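PDB 5KLP: Serine/threonine-protein acetyltransferase HopZ1a from Pseudomonas syringae pv. syringae, which acetylates serine, threonine and lysine residues of host proteins such as tubulin with acetyl-CoA, using inositol hexakisphosphate as cofactor, and so impairs microtubules and immunity. Local coordinates for residues R89-L94 against H158-E163; M126-L131 against D209-L214; A204-D209 against V255-F260. The protein carries 10 engineered substitutions. One frame throughout, in Å; residues are numbered along the deposited sequence.

Interaction 1: R89-L94 against H158-E163; sequences RDHYYL and HNLTLE. Engineered in segment 89-94: Tyr92 (natural residue Lys), Tyr93 (natural residue Glu).
His91 meets Leu160 and Thr161 in a buried helix-to-helix contact in which one imidazole ring bridges the gap. Both helices lie on the same face of the central mixed sheet: Leu94 of helix 91-98 rests on Phe106, Ala108 and Phe110 of strand 105-110, while His158 and Leu162 of helix 153-167 touch strand 175-179. The pair illustrates how neighbouring helices of a layered alpha/beta fold can be joined by a single side chain from the first turn of one of them. His91 CG stands between the backbone N and the carbonyl carbon (chi1 71°), and this turns the ring out toward the other helix. There Thr161 lies over one face, its CA 3.8 Å from the ring centroid in a CH-pi contact only 14° off the normal. Thr161 OG1 sits over the rim of that same face, 3.3 Å from His91 ND1. Leu160 closes the ring edge instead, with its CG 3.8 Å from His91 CE1. Over the opposite face, near the rim, lies Asp90 OD1, the N-cap oxygen that accepts a 2.8 Å bond from the engineered Tyr92 N through its anti lone pair. His91 NE2 is hydrogen-bonded to Asp164 OD2, one turn beyond Thr161. Two residues before Leu160, His158 is hydrogen-bonded through NE2 to the active-site Glu143, so the same helix also reaches the catalytic centre. The bond to Asp164 fixes which way the imidazole is turned. With that carboxylate and the Asp90 oxygen near it, a protonated form would probably be stabilised.

Interaction 2: M126-L131 against D209-L214; sequences MADVRL and DIHHGL
Strand 126-130 and the helical segment 209-214 pass each other with their axes 9.4 Å apart and their directions 65° from parallel, coming closest in backbone at Arg130 and His211. This is helix-on-sheet packing in the alpha/beta core of the YopJ family, which belongs to the same clan as the CA cysteine peptidases; the strand lies inside the mixed sheet. Where helix and sheet more often meet through apolar side chains, this interface is a buried polar network centred on His211. The imidazole reaches the strand edge-on to Asp128, where His211 NE2 donates to Asp128 OD1 over 2.7 Å (153°), close to the ring plane and on the anti lone pair. Arg130 covers one ring face: its CG sits 3.4 Å from the His211 centroid, a CH-pi contact. A bend at chi2 (-68°) then carries the guanidinium past the rim of the ring, so that His211 CD2 lies over the centre of the guanidinium face, 3.7 Å from Arg130 CZ. Outside partners complete the charges. Arg107 forms a salt bridge with Asp128 OD2, Asp208 one with Arg130 NH2, and Thr138 is hydrogen-bonded to His211 ND1, so both ring nitrogens are tied and the ring's rotation is fixed. Arg130 NH1 pairs with Asp128 OD1 in a salt bridge whose hydrogen bond is weak, and also donates to Val129 O over 3.0 Å, approaching from above the carbonyl plane.

Interaction 3: A204-D209 against V255-F260; sequences AAQFDD and VLPVDF
Phe207, Pro257 and Gln206 bury the most surface where the first turns of helix 204-215 meet the loop 255-260, and they divide the contact into an inner and an outer half. Phe207 takes the inner one. With chi1 at -91°, away from the usual staggered value, its ring carries the CE1-CZ edge toward the loop, where Phe207 CE1 comes to 3.5 Å from Phe260 CZ. The two phenyl rings approach from opposite directions with their planes 34° apart and their centroids 5.8 Å apart, an oblique pairing. Leu256 flanks this junction and touches both rings, one methyl to each: its CD2 lies 3.8 Å from Phe207 CZ, while its CD1 stands 3.9 Å above the plane of the Phe260 ring, toward the rim. The loop follows helix 252-255, just after the edge strand 248-251 of the central mixed sheet, so the contact joins that border of the acetyltransferase core to a helix lying over the sheet. Phe207 also touches Asp128 and Arg130 of strand 125-130 and Ala200 of helix 189-202. Phe260 packs edge-to-face with Tyr196 and touches Lys199, a residue that binds inositol hexakisphosphate; the ligand itself is about 10 Å from the Phe260 side chain. The turn that presents this ring is short: Phe260 N donates to Pro257 O over 3.1 Å, opening the 3-10 segment 258-260. The outer half belongs to Gln206, exposed on the helix surface. Its chain is extended beyond CG (chi2 -176°) and slides past the proline ring in the opposite direction, so that the amide meets the corner of the ring, Gln206 OE1 coming to 3.2 Å from Pro257 CG.

How the interactions relate
Interactions 2 and 3 use the same helix, 204-215, and share Asp209. Their centres are 10 Å apart, and the Arg130-Asp208 bridge links them. Interaction 1 lies across the sheet from both: Leu94 and Val129 provide its one touch with interaction 2, and its nearest atoms are about 13 Å from interaction 3. Chemistry follows position. The wholly buried interaction 2 is a network of charged and polar groups, balanced in part by Arg107 and Asp208 from outside, and interaction 1 turns on a histidine ring of one helix laid against the next. Interaction 3, the one with an exposed residue in contact, grades from aromatic and aliphatic packing inside to an amide against proline at the surface.

Interaction 1: R89-L94 against H158-E163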
ATOM      1  N   ARG A  89      -7.708 -13.494   1.814  1.00 18.74           N
ATOM      2  CA  ARG A  89      -9.077 -12.981   1.807  1.00 25.10           C
ATOM      3  C   ARG A  89      -9.477 -12.426   3.171  1.00 21.94           C
ATOM      4  O   ARG A  89     -10.497 -11.754   3.308  1.00 23.51           O
ATOM      5  CB  ARG A  89     -10.053 -14.084   1.369  1.00 28.35           C
ATOM      6  N   ASP A  90      -8.645 -12.684   4.172  1.00 17.68           N
ATOM      7  CA  ASP A  90      -8.874 -12.206   5.532  1.00 21.01           C
ATOM      8  C   ASP A  90      -7.535 -12.278   6.271  1.00 20.84           C
ATOM      9  O   ASP A  90      -6.703 -13.108   5.916  1.00 18.78           O
ATOM     10  CB  ASP A  90      -9.951 -13.060   6.227  1.00 20.96           C
ATOM     11  CG  ASP A  90     -10.369 -12.501   7.581  1.00 23.76           C
ATOM     12  OD1 ASP A  90      -9.594 -12.635   8.558  1.00 22.39           O
ATOM     13  OD2 ASP A  90     -11.486 -11.947   7.669  1.00 19.37           O
ATOM     14  N   HIS A  91      -7.302 -11.432   7.280  1.00 15.08           N
ATOM     15  CA  HIS A  91      -6.020 -11.496   7.992  1.00 18.17           C
ATOM     16  C   HIS A  91      -5.859 -12.807   8.770  1.00 25.05           C
ATOM     17  O   HIS A  91      -4.751 -13.189   9.136  1.00 21.17           O
ATOM     18  CB  HIS A  91      -5.847 -10.292   8.937  1.00 19.55           C
ATOM     19  CG  HIS A  91      -6.730 -10.320  10.148  1.00 17.44           C
ATOM     20  ND1 HIS A  91      -7.846  -9.522  10.267  1.00 24.56           N
ATOM     21  CD2 HIS A  91      -6.647 -11.025  11.303  1.00 20.78           C
ATOM     22  CE1 HIS A  91      -8.421  -9.742  11.437  1.00 25.05           C
ATOM     23  NE2 HIS A  91      -7.718 -10.654  12.083  1.00 22.64           N
ATOM     24  N   TYR A  92      -6.966 -13.506   8.993  1.00 21.61           N
ATOM     25  CA  TYR A  92      -6.928 -14.852   9.545  1.00 21.93           C
ATOM     26  C   TYR A  92      -5.940 -15.751   8.796  1.00 25.89           C
ATOM     27  O   TYR A  92      -5.210 -16.541   9.414  1.00 22.25           O
ATOM     28  CB  TYR A  92      -8.332 -15.449   9.491  1.00 22.67           C
ATOM     29  CG  TYR A  92      -8.487 -16.863   9.998  1.00 23.00           C
ATOM     30  CD1 TYR A  92      -8.124 -17.950   9.209  1.00 20.53           C
ATOM     31  CD2 TYR A  92      -9.078 -17.120  11.234  1.00 25.59           C
ATOM     32  CE1 TYR A  92      -8.293 -19.252   9.657  1.00 29.47           C
ATOM     33  CE2 TYR A  92      -9.263 -18.422  11.685  1.00 29.85           C
ATOM     34  CZ  TYR A  92      -8.866 -19.482  10.888  1.00 29.60           C
ATOM     35  OH  TYR A  92      -9.046 -20.776  11.320  1.00 30.62           O
ATOM     36  N   TYR A  93      -5.922 -15.635   7.466  1.00 21.54           N
ATOM     37  CA  TYR A  93      -5.063 -16.483   6.642  1.00 25.30           C
ATOM     38  C   TYR A  93      -3.613 -16.004   6.640  1.00 26.03           C
ATOM     39  O   TYR A  93      -2.696 -16.785   6.366  1.00 26.64           O
ATOM     40  CB  TYR A  93      -5.607 -16.566   5.211  1.00 26.72           C
ATOM     41  CG  TYR A  93      -6.960 -17.261   5.145  1.00 29.00           C
ATOM     42  CD1 TYR A  93      -7.071 -18.619   5.422  1.00 28.02           C
ATOM     43  CD2 TYR A  93      -8.118 -16.557   4.836  1.00 23.60           C
ATOM     44  CE1 TYR A  93      -8.293 -19.261   5.376  1.00 31.65           C
ATOM     45  CE2 TYR A  93      -9.347 -17.188   4.783  1.00 24.79           C
ATOM     46  CZ  TYR A  93      -9.431 -18.535   5.058  1.00 30.92           C
ATOM     47  OH  TYR A  93     -10.650 -19.166   5.019  1.00 32.67           O
ATOM     48  N   LEU A  94      -3.407 -14.733   6.971  1.00 18.36           N
ATOM     49  CA  LEU A  94      -2.057 -14.240   7.235  1.00 18.91           C
ATOM     50  C   LEU A  94      -1.504 -14.963   8.448  1.00 25.41           C
ATOM     51  O   LEU A  94      -0.365 -15.443   8.444  1.00 22.57           O
ATOM     52  CB  LEU A  94      -2.061 -12.738   7.484  1.00 23.82           C
ATOM     53  CG  LEU A  94      -0.752 -12.118   7.983  1.00 31.18           C
ATOM     54  CD1 LEU A  94       0.390 -12.358   7.003  1.00 34.41           C
ATOM     55  CD2 LEU A  94      -0.944 -10.629   8.228  1.00 24.51           C
ATOM     56  N   HIS A 158      -8.081  -2.509  12.546  1.00 14.67           N
ATOM     57  CA  HIS A 158      -6.656  -2.738  12.849  1.00 13.43           C
ATOM     58  C   HIS A 158      -6.478  -3.427  14.210  1.00 18.69           C
ATOM     59  O   HIS A 158      -5.654  -4.329  14.359  1.00 20.49           O
ATOM     60  CB  HIS A 158      -5.866  -1.425  12.822  1.00 12.56           C
ATOM     61  CG  HIS A 158      -5.523  -0.955  11.440  1.00 21.40           C
ATOM     62  ND1 HIS A 158      -4.858  -1.746  10.531  1.00 19.18           N
ATOM     63  CD2 HIS A 158      -5.743   0.228  10.818  1.00 19.74           C
ATOM     64  CE1 HIS A 158      -4.683  -1.073   9.408  1.00 22.83           C
ATOM     65  NE2 HIS A 158      -5.205   0.128   9.558  1.00 21.97           N
ATOM     66  N   ASN A 159      -7.255  -3.003  15.201  1.00 20.55           N
ATOM     67  CA  ASN A 159      -7.218  -3.647  16.515  1.00 22.33           C
ATOM     68  C   ASN A 159      -7.612  -5.120  16.449  1.00 21.58           C
ATOM     69  O   ASN A 159      -7.063  -5.949  17.184  1.00 21.28           O
ATOM     70  CB  ASN A 159      -8.114  -2.894  17.511  1.00 19.87           C
ATOM     71  CG  ASN A 159      -7.378  -1.727  18.170  1.00 29.65           C
ATOM     72  OD1 ASN A 159      -6.170  -1.802  18.395  1.00 24.45           O
ATOM     73  ND2 ASN A 159      -8.098  -0.647  18.465  1.00 19.91           N
ATOM     74  N   LEU A 160      -8.571  -5.452  15.585  1.00 20.34           N
ATOM     75  CA  LEU A 160      -8.938  -6.853  15.408  1.00 19.28           C
ATOM     76  C   LEU A 160      -7.727  -7.659  14.910  1.00 20.20           C
ATOM     77  O   LEU A 160      -7.421  -8.722  15.438  1.00 18.36           O
ATOM     78  CB  LEU A 160     -10.130  -6.992  14.445  1.00 20.08           C
ATOM     79  CG  LEU A 160     -10.637  -8.413  14.173  1.00 22.98           C
ATOM     80  CD1 LEU A 160     -11.117  -9.083  15.480  1.00 22.37           C
ATOM     81  CD2 LEU A 160     -11.760  -8.413  13.137  1.00 22.06           C
ATOM     82  N   THR A 161      -7.036  -7.141  13.901  1.00 18.45           N
ATOM     83  CA  THR A 161      -5.833  -7.786  13.382  1.00 23.70           C
ATOM     84  C   THR A 161      -4.780  -7.967  14.479  1.00 20.51           C
ATOM     85  O   THR A 161      -4.229  -9.057  14.658  1.00 19.38           O
ATOM     86  CB  THR A 161      -5.239  -6.970  12.217  1.00 22.10           C
ATOM     87  OG1 THR A 161      -6.234  -6.823  11.208  1.00 23.60           O
ATOM     88  CG2 THR A 161      -4.005  -7.665  11.608  1.00 18.12           C
ATOM     89  N   LEU A 162      -4.524  -6.903  15.231  1.00 20.18           N
ATOM     90  CA  LEU A 162      -3.548  -6.963  16.315  1.00 22.26           C
ATOM     91  C   LEU A 162      -3.966  -7.984  17.369  1.00 22.92           C
ATOM     92  O   LEU A 162      -3.142  -8.752  17.889  1.00 23.23           O
ATOM     93  CB  LEU A 162      -3.370  -5.581  16.955  1.00 20.72           C
ATOM     94  CG  LEU A 162      -2.785  -4.487  16.058  1.00 22.70           C
ATOM     95  CD1 LEU A 162      -2.775  -3.138  16.775  1.00 22.83           C
ATOM     96  CD2 LEU A 162      -1.366  -4.854  15.633  1.00 25.58           C
ATOM     97  N   GLU A 163      -5.248  -7.981  17.696  1.00 20.20           N
ATOM     98  CA  GLU A 163      -5.753  -8.900  18.710  1.00 23.27           C
ATOM     99  C   GLU A 163      -5.533 -10.347  18.282  1.00 26.06           C
ATOM    100  O   GLU A 163      -5.074 -11.192  19.064  1.00 21.88           O
ATOM    101  CB  GLU A 163      -7.231  -8.634  18.967  1.00 21.47           C
ATOM    102  CG  GLU A 163      -7.849  -9.520  20.017  1.00 38.53           C
ATOM    103  CD  GLU A 163      -9.358  -9.380  20.051  1.00 62.86           C
ATOM    104  OE1 GLU A 163      -9.988  -9.539  18.984  1.00 68.43           O
ATOM    105  OE2 GLU A 163      -9.914  -9.113  21.139  1.00 73.86           O
TER

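Interaction 2: M126-L131 against D209-L214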
HETATM    1  N   MSE A 126      -1.166  -3.578   3.151  1.00 17.99           N
HETATM    2  CA  MSE A 126      -0.087  -4.474   2.768  1.00 18.12           C
HETATM    3  C   MSE A 126       0.729  -4.805   3.997  1.00 24.24           C
HETATM    4  O   MSE A 126       1.117  -3.897   4.744  1.00 22.41           O
HETATM    5  CB  MSE A 126       0.798  -3.829   1.700  1.00 17.14           C
HETATM    6  CG  MSE A 126       1.768  -4.781   1.012  1.00 22.51           C
HETATM    7 SE   MSE A 126       3.429  -5.057   1.988  1.00 31.76          SE
HETATM    8  CE  MSE A 126       4.095  -3.199   1.968  1.00 18.31           C
ATOM      9  N   ALA A 127       1.002  -6.092   4.216  1.00 19.43           N
ATOM     10  CA  ALA A 127       1.906  -6.464   5.301  1.00 22.91           C
ATOM     11  C   ALA A 127       3.181  -7.067   4.744  1.00 21.20           C
ATOM     12  O   ALA A 127       3.140  -7.975   3.910  1.00 22.09           O
ATOM     13  CB  ALA A 127       1.238  -7.436   6.273  1.00 19.10           C
ATOM     14  N   ASP A 128       4.305  -6.533   5.213  1.00 16.42           N
ATOM     15  CA  ASP A 128       5.636  -7.015   4.874  1.00 17.10           C
ATOM     16  C   ASP A 128       6.186  -7.811   6.067  1.00 20.47           C
ATOM     17  O   ASP A 128       6.286  -7.283   7.169  1.00 22.07           O
ATOM     18  CB  ASP A 128       6.545  -5.831   4.526  1.00 18.01           C
ATOM     19  CG  ASP A 128       7.932  -6.264   4.073  1.00 21.45           C
ATOM     20  OD1 ASP A 128       8.792  -6.547   4.930  1.00 27.47           O
ATOM     21  OD2 ASP A 128       8.168  -6.316   2.852  1.00 23.98           O
ATOM     22  N   VAL A 129       6.522  -9.079   5.849  1.00 19.45           N
ATOM     23  CA  VAL A 129       6.769 -10.001   6.950  1.00 23.55           C
ATOM     24  C   VAL A 129       8.174 -10.596   6.905  1.00 22.11           C
ATOM     25  O   VAL A 129       8.704 -10.845   5.830  1.00 22.74           O
ATOM     26  CB  VAL A 129       5.721 -11.163   6.937  1.00 21.26           C
ATOM     27  CG1 VAL A 129       6.005 -12.202   8.039  1.00 19.55           C
ATOM     28  CG2 VAL A 129       4.301 -10.611   7.055  1.00 20.64           C
ATOM     29  N   ARG A 130       8.774 -10.796   8.077  1.00 20.78           N
ATOM     30  CA  ARG A 130       9.957 -11.638   8.214  1.00 23.73           C
ATOM     31  C   ARG A 130       9.744 -12.723   9.259  1.00 27.96           C
ATOM     32  O   ARG A 130       9.284 -12.442  10.370  1.00 26.36           O
ATOM     33  CB  ARG A 130      11.202 -10.835   8.597  1.00 26.07           C
ATOM     34  CG  ARG A 130      11.611  -9.795   7.600  1.00 27.33           C
ATOM     35  CD  ARG A 130      12.120 -10.375   6.280  1.00 28.63           C
ATOM     36  NE  ARG A 130      12.574  -9.274   5.437  1.00 25.92           N
ATOM     37  CZ  ARG A 130      11.761  -8.477   4.748  1.00 23.72           C
ATOM     38  NH1 ARG A 130      10.444  -8.677   4.770  1.00 23.25           N
ATOM     39  NH2 ARG A 130      12.264  -7.483   4.033  1.00 22.23           N
ATOM     40  N   LEU A 131      10.053 -13.961   8.888  1.00 28.78           N
ATOM     41  CA  LEU A 131      10.115 -15.059   9.848  1.00 35.57           C
ATOM     42  C   LEU A 131      11.511 -15.086  10.427  1.00 38.74           C
ATOM     43  O   LEU A 131      12.463 -14.702   9.751  1.00 46.01           O
ATOM     44  CB  LEU A 131       9.776 -16.397   9.193  1.00 40.04           C
ATOM     45  CG  LEU A 131       8.399 -16.445   8.529  1.00 42.61           C
ATOM     46  CD1 LEU A 131       8.178 -17.788   7.838  1.00 49.83           C
ATOM     47  CD2 LEU A 131       7.278 -16.131   9.511  1.00 38.74           C
ATOM     48  N   ASP A 209      16.034  -3.601   7.751  1.00 27.66           N
ATOM     49  CA  ASP A 209      16.530  -2.863   8.898  1.00 29.91           C
ATOM     50  C   ASP A 209      15.395  -2.564   9.878  1.00 21.74           C
ATOM     51  O   ASP A 209      15.586  -2.639  11.092  1.00 21.84           O
ATOM     52  CB  ASP A 209      17.206  -1.574   8.456  1.00 32.42           C
ATOM     53  CG  ASP A 209      18.101  -1.006   9.532  1.00 39.17           C
ATOM     54  OD1 ASP A 209      18.973  -1.759  10.025  1.00 37.90           O
ATOM     55  OD2 ASP A 209      17.922   0.175   9.891  1.00 36.97           O
ATOM     56  N   ILE A 210      14.214  -2.235   9.360  1.00 21.02           N
ATOM     57  CA  ILE A 210      13.080  -1.982  10.235  1.00 20.06           C
ATOM     58  C   ILE A 210      12.689  -3.266  10.957  1.00 20.86           C
ATOM     59  O   ILE A 210      12.418  -3.253  12.157  1.00 22.25           O
ATOM     60  CB  ILE A 210      11.889  -1.425   9.467  1.00 22.00           C
ATOM     61  CG1 ILE A 210      12.260  -0.089   8.822  1.00 26.64           C
ATOM     62  CG2 ILE A 210      10.685  -1.236  10.392  1.00 18.52           C
ATOM     63  CD1 ILE A 210      11.133   0.475   7.996  1.00 29.80           C
ATOM     64  N   HIS A 211      12.708  -4.384  10.234  1.00 18.78           N
ATOM     65  CA  HIS A 211      12.430  -5.679  10.847  1.00 23.37           C
ATOM     66  C   HIS A 211      13.446  -6.018  11.954  1.00 22.10           C
ATOM     67  O   HIS A 211      13.068  -6.498  13.028  1.00 24.07           O
ATOM     68  CB  HIS A 211      12.407  -6.776   9.776  1.00 23.92           C
ATOM     69  CG  HIS A 211      11.121  -6.837   9.006  1.00 24.95           C
ATOM     70  ND1 HIS A 211       9.961  -7.357   9.539  1.00 19.45           N
ATOM     71  CD2 HIS A 211      10.814  -6.449   7.744  1.00 22.19           C
ATOM     72  CE1 HIS A 211       8.990  -7.279   8.643  1.00 22.21           C
ATOM     73  NE2 HIS A 211       9.482  -6.734   7.542  1.00 19.92           N
ATOM     74  N   HIS A 212      14.728  -5.763  11.703  1.00 22.70           N
ATOM     75  CA  HIS A 212      15.750  -5.983  12.726  1.00 27.31           C
ATOM     76  C   HIS A 212      15.435  -5.206  14.002  1.00 27.60           C
ATOM     77  O   HIS A 212      15.580  -5.734  15.107  1.00 32.55           O
ATOM     78  CB  HIS A 212      17.150  -5.611  12.211  1.00 35.52           C
ATOM     79  CG  HIS A 212      17.669  -6.541  11.159  1.00 47.91           C
ATOM     80  ND1 HIS A 212      18.542  -6.140  10.171  1.00 52.34           N
ATOM     81  CD2 HIS A 212      17.436  -7.858  10.941  1.00 51.71           C
ATOM     82  CE1 HIS A 212      18.820  -7.169   9.387  1.00 52.08           C
ATOM     83  NE2 HIS A 212      18.162  -8.223   9.834  1.00 51.73           N
ATOM     84  N   GLY A 213      15.006  -3.958  13.859  1.00 28.87           N
ATOM     85  CA  GLY A 213      14.627  -3.180  15.024  1.00 20.83           C
ATOM     86  C   GLY A 213      13.453  -3.818  15.740  1.00 23.75           C
ATOM     87  O   GLY A 213      13.454  -3.944  16.963  1.00 23.41           O
ATOM     88  N   LEU A 214      12.466  -4.260  14.962  1.00 20.20           N
ATOM     89  CA  LEU A 214      11.256  -4.879  15.505  1.00 17.70           C
ATOM     90  C   LEU A 214      11.552  -6.170  16.258  1.00 19.93           C
ATOM     91  O   LEU A 214      10.829  -6.523  17.182  1.00 23.81           O
ATOM     92  CB  LEU A 214      10.236  -5.121  14.384  1.00 16.76           C
ATOM     93  CG  LEU A 214       9.567  -3.850  13.828  1.00 20.38           C
ATOM     94  CD1 LEU A 214       8.681  -4.180  12.633  1.00 19.76           C
ATOM     95  CD2 LEU A 214       8.723  -3.165  14.906  1.00 21.99           C
TER

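Interaction 3: A204-D209 against V255-F260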
ATOM      1  N   ALA A 204      13.891  -3.722  -0.082  1.00 18.80           N
ATOM      2  CA  ALA A 204      13.928  -4.795   0.909  1.00 21.22           C
ATOM      3  C   ALA A 204      14.998  -4.555   1.985  1.00 25.93           C
ATOM      4  O   ALA A 204      14.821  -4.945   3.141  1.00 26.00           O
ATOM      5  CB  ALA A 204      14.145  -6.140   0.225  1.00 23.59           C
ATOM      6  N   ALA A 205      16.098  -3.907   1.608  1.00 24.47           N
ATOM      7  CA  ALA A 205      17.194  -3.674   2.551  1.00 32.74           C
ATOM      8  C   ALA A 205      16.727  -2.728   3.656  1.00 29.74           C
ATOM      9  O   ALA A 205      16.992  -2.956   4.840  1.00 29.99           O
ATOM     10  CB  ALA A 205      18.442  -3.113   1.833  1.00 29.45           C
ATOM     11  N   GLN A 206      16.007  -1.681   3.273  1.00 31.36           N
ATOM     12  CA  GLN A 206      15.515  -0.732   4.258  1.00 30.92           C
ATOM     13  C   GLN A 206      14.435  -1.380   5.116  1.00 31.52           C
ATOM     14  O   GLN A 206      14.345  -1.111   6.317  1.00 30.48           O
ATOM     15  CB  GLN A 206      14.981   0.526   3.578  1.00 33.67           C
ATOM     16  CG  GLN A 206      15.846   0.961   2.410  1.00 51.46           C
ATOM     17  CD  GLN A 206      15.379   2.254   1.787  1.00 63.53           C
ATOM     18  OE1 GLN A 206      14.874   3.143   2.478  1.00 71.63           O
ATOM     19  NE2 GLN A 206      15.537   2.367   0.473  1.00 64.08           N
ATOM     20  N   PHE A 207      13.623  -2.244   4.515  1.00 20.81           N
ATOM     21  CA  PHE A 207      12.618  -2.946   5.302  1.00 19.64           C
ATOM     22  C   PHE A 207      13.296  -3.936   6.250  1.00 19.44           C
ATOM     23  O   PHE A 207      12.874  -4.073   7.402  1.00 20.92           O
ATOM     24  CB  PHE A 207      11.596  -3.651   4.395  1.00 20.20           C
ATOM     25  CG  PHE A 207      10.395  -2.797   4.056  1.00 20.78           C
ATOM     26  CD1 PHE A 207      10.511  -1.714   3.205  1.00 23.68           C
ATOM     27  CD2 PHE A 207       9.146  -3.083   4.590  1.00 17.19           C
ATOM     28  CE1 PHE A 207       9.403  -0.917   2.907  1.00 18.02           C
ATOM     29  CE2 PHE A 207       8.033  -2.302   4.282  1.00 18.58           C
ATOM     30  CZ  PHE A 207       8.167  -1.219   3.446  1.00 16.54           C
ATOM     31  N   ASP A 208      14.356  -4.594   5.774  1.00 20.19           N
ATOM     32  CA  ASP A 208      15.138  -5.518   6.599  1.00 25.50           C
ATOM     33  C   ASP A 208      15.598  -4.847   7.880  1.00 30.68           C
ATOM     34  O   ASP A 208      15.571  -5.442   8.955  1.00 26.62           O
ATOM     35  CB  ASP A 208      16.365  -6.034   5.849  1.00 25.62           C
ATOM     36  CG  ASP A 208      16.019  -7.090   4.815  1.00 33.80           C
ATOM     37  OD1 ASP A 208      14.876  -7.585   4.816  1.00 30.79           O
ATOM     38  OD2 ASP A 208      16.899  -7.421   3.997  1.00 40.18           O
ATOM     39  N   ASP A 209      16.034  -3.601   7.751  1.00 27.66           N
ATOM     40  CA  ASP A 209      16.530  -2.863   8.898  1.00 29.91           C
ATOM     41  C   ASP A 209      15.395  -2.564   9.878  1.00 21.74           C
ATOM     42  O   ASP A 209      15.586  -2.639  11.092  1.00 21.84           O
ATOM     43  CB  ASP A 209      17.206  -1.574   8.456  1.00 32.42           C
ATOM     44  CG  ASP A 209      18.101  -1.006   9.532  1.00 39.17           C
ATOM     45  OD1 ASP A 209      18.973  -1.759  10.025  1.00 37.90           O
ATOM     46  OD2 ASP A 209      17.922   0.175   9.891  1.00 36.97           O
ATOM     47  N   VAL A 255       9.716   7.086   7.989  1.00 18.41           N
ATOM     48  CA  VAL A 255      10.408   5.799   8.040  1.00 22.99           C
ATOM     49  C   VAL A 255      10.480   5.032   6.714  1.00 21.79           C
ATOM     50  O   VAL A 255      11.167   4.019   6.629  1.00 24.66           O
ATOM     51  CB  VAL A 255       9.758   4.867   9.087  1.00 25.25           C
ATOM     52  CG1 VAL A 255       9.867   5.468  10.481  1.00 28.06           C
ATOM     53  CG2 VAL A 255       8.307   4.599   8.739  1.00 23.59           C
ATOM     54  N   LEU A 256       9.761   5.497   5.698  1.00 18.49           N
ATOM     55  CA  LEU A 256       9.730   4.829   4.397  1.00 18.78           C
ATOM     56  C   LEU A 256      10.347   5.733   3.332  1.00 23.42           C
ATOM     57  O   LEU A 256      10.358   6.947   3.492  1.00 19.78           O
ATOM     58  CB  LEU A 256       8.293   4.474   4.012  1.00 18.93           C
ATOM     59  CG  LEU A 256       7.526   3.531   4.938  1.00 22.34           C
ATOM     60  CD1 LEU A 256       6.092   3.336   4.424  1.00 22.77           C
ATOM     61  CD2 LEU A 256       8.247   2.197   5.051  1.00 22.08           C
ATOM     62  N   PRO A 257      10.855   5.140   2.238  1.00 22.55           N
ATOM     63  CA  PRO A 257      11.410   5.924   1.129  1.00 23.09           C
ATOM     64  C   PRO A 257      10.339   6.671   0.340  1.00 21.58           C
ATOM     65  O   PRO A 257       9.156   6.340   0.433  1.00 20.34           O
ATOM     66  CB  PRO A 257      12.065   4.866   0.235  1.00 27.84           C
ATOM     67  CG  PRO A 257      12.043   3.599   0.997  1.00 31.52           C
ATOM     68  CD  PRO A 257      10.968   3.692   2.006  1.00 22.01           C
ATOM     69  N   VAL A 258      10.762   7.654  -0.447  1.00 22.14           N
ATOM     70  CA  VAL A 258       9.845   8.505  -1.207  1.00 24.77           C
ATOM     71  C   VAL A 258       8.976   7.688  -2.178  1.00 23.19           C
ATOM     72  O   VAL A 258       7.885   8.115  -2.564  1.00 21.99           O
ATOM     73  CB  VAL A 258      10.627   9.600  -1.977  1.00 24.54           C
ATOM     74  CG1 VAL A 258      11.525   8.981  -3.055  1.00 22.82           C
ATOM     75  CG2 VAL A 258       9.674  10.645  -2.560  1.00 20.21           C
ATOM     76  N   ASP A 259       9.455   6.495  -2.530  1.00 23.26           N
ATOM     77  CA  ASP A 259       8.708   5.537  -3.360  1.00 21.32           C
ATOM     78  C   ASP A 259       7.250   5.461  -2.959  1.00 20.04           C
ATOM     79  O   ASP A 259       6.360   5.356  -3.804  1.00 20.16           O
ATOM     80  CB  ASP A 259       9.302   4.132  -3.204  1.00 23.67           C
ATOM     81  CG  ASP A 259      10.749   4.054  -3.637  1.00 34.04           C
ATOM     82  OD1 ASP A 259      11.573   4.867  -3.137  1.00 33.55           O
ATOM     83  OD2 ASP A 259      11.067   3.135  -4.415  1.00 28.34           O
ATOM     84  N   PHE A 260       7.008   5.512  -1.651  1.00 16.54           N
ATOM     85  CA  PHE A 260       5.666   5.260  -1.123  1.00 17.06           C
ATOM     86  C   PHE A 260       4.740   6.459  -1.270  1.00 15.78           C
ATOM     87  O   PHE A 260       3.567   6.393  -0.905  1.00 18.89           O
ATOM     88  CB  PHE A 260       5.779   4.796   0.342  1.00 14.37           C
ATOM     89  CG  PHE A 260       6.329   3.400   0.463  1.00 17.85           C
ATOM     90  CD1 PHE A 260       7.699   3.171   0.385  1.00 16.77           C
ATOM     91  CD2 PHE A 260       5.460   2.300   0.568  1.00 16.06           C
ATOM     92  CE1 PHE A 260       8.206   1.874   0.455  1.00 19.71           C
ATOM     93  CE2 PHE A 260       5.954   1.007   0.642  1.00 18.56           C
ATOM     94  CZ  PHE A 260       7.335   0.790   0.584  1.00 19.68           C
TER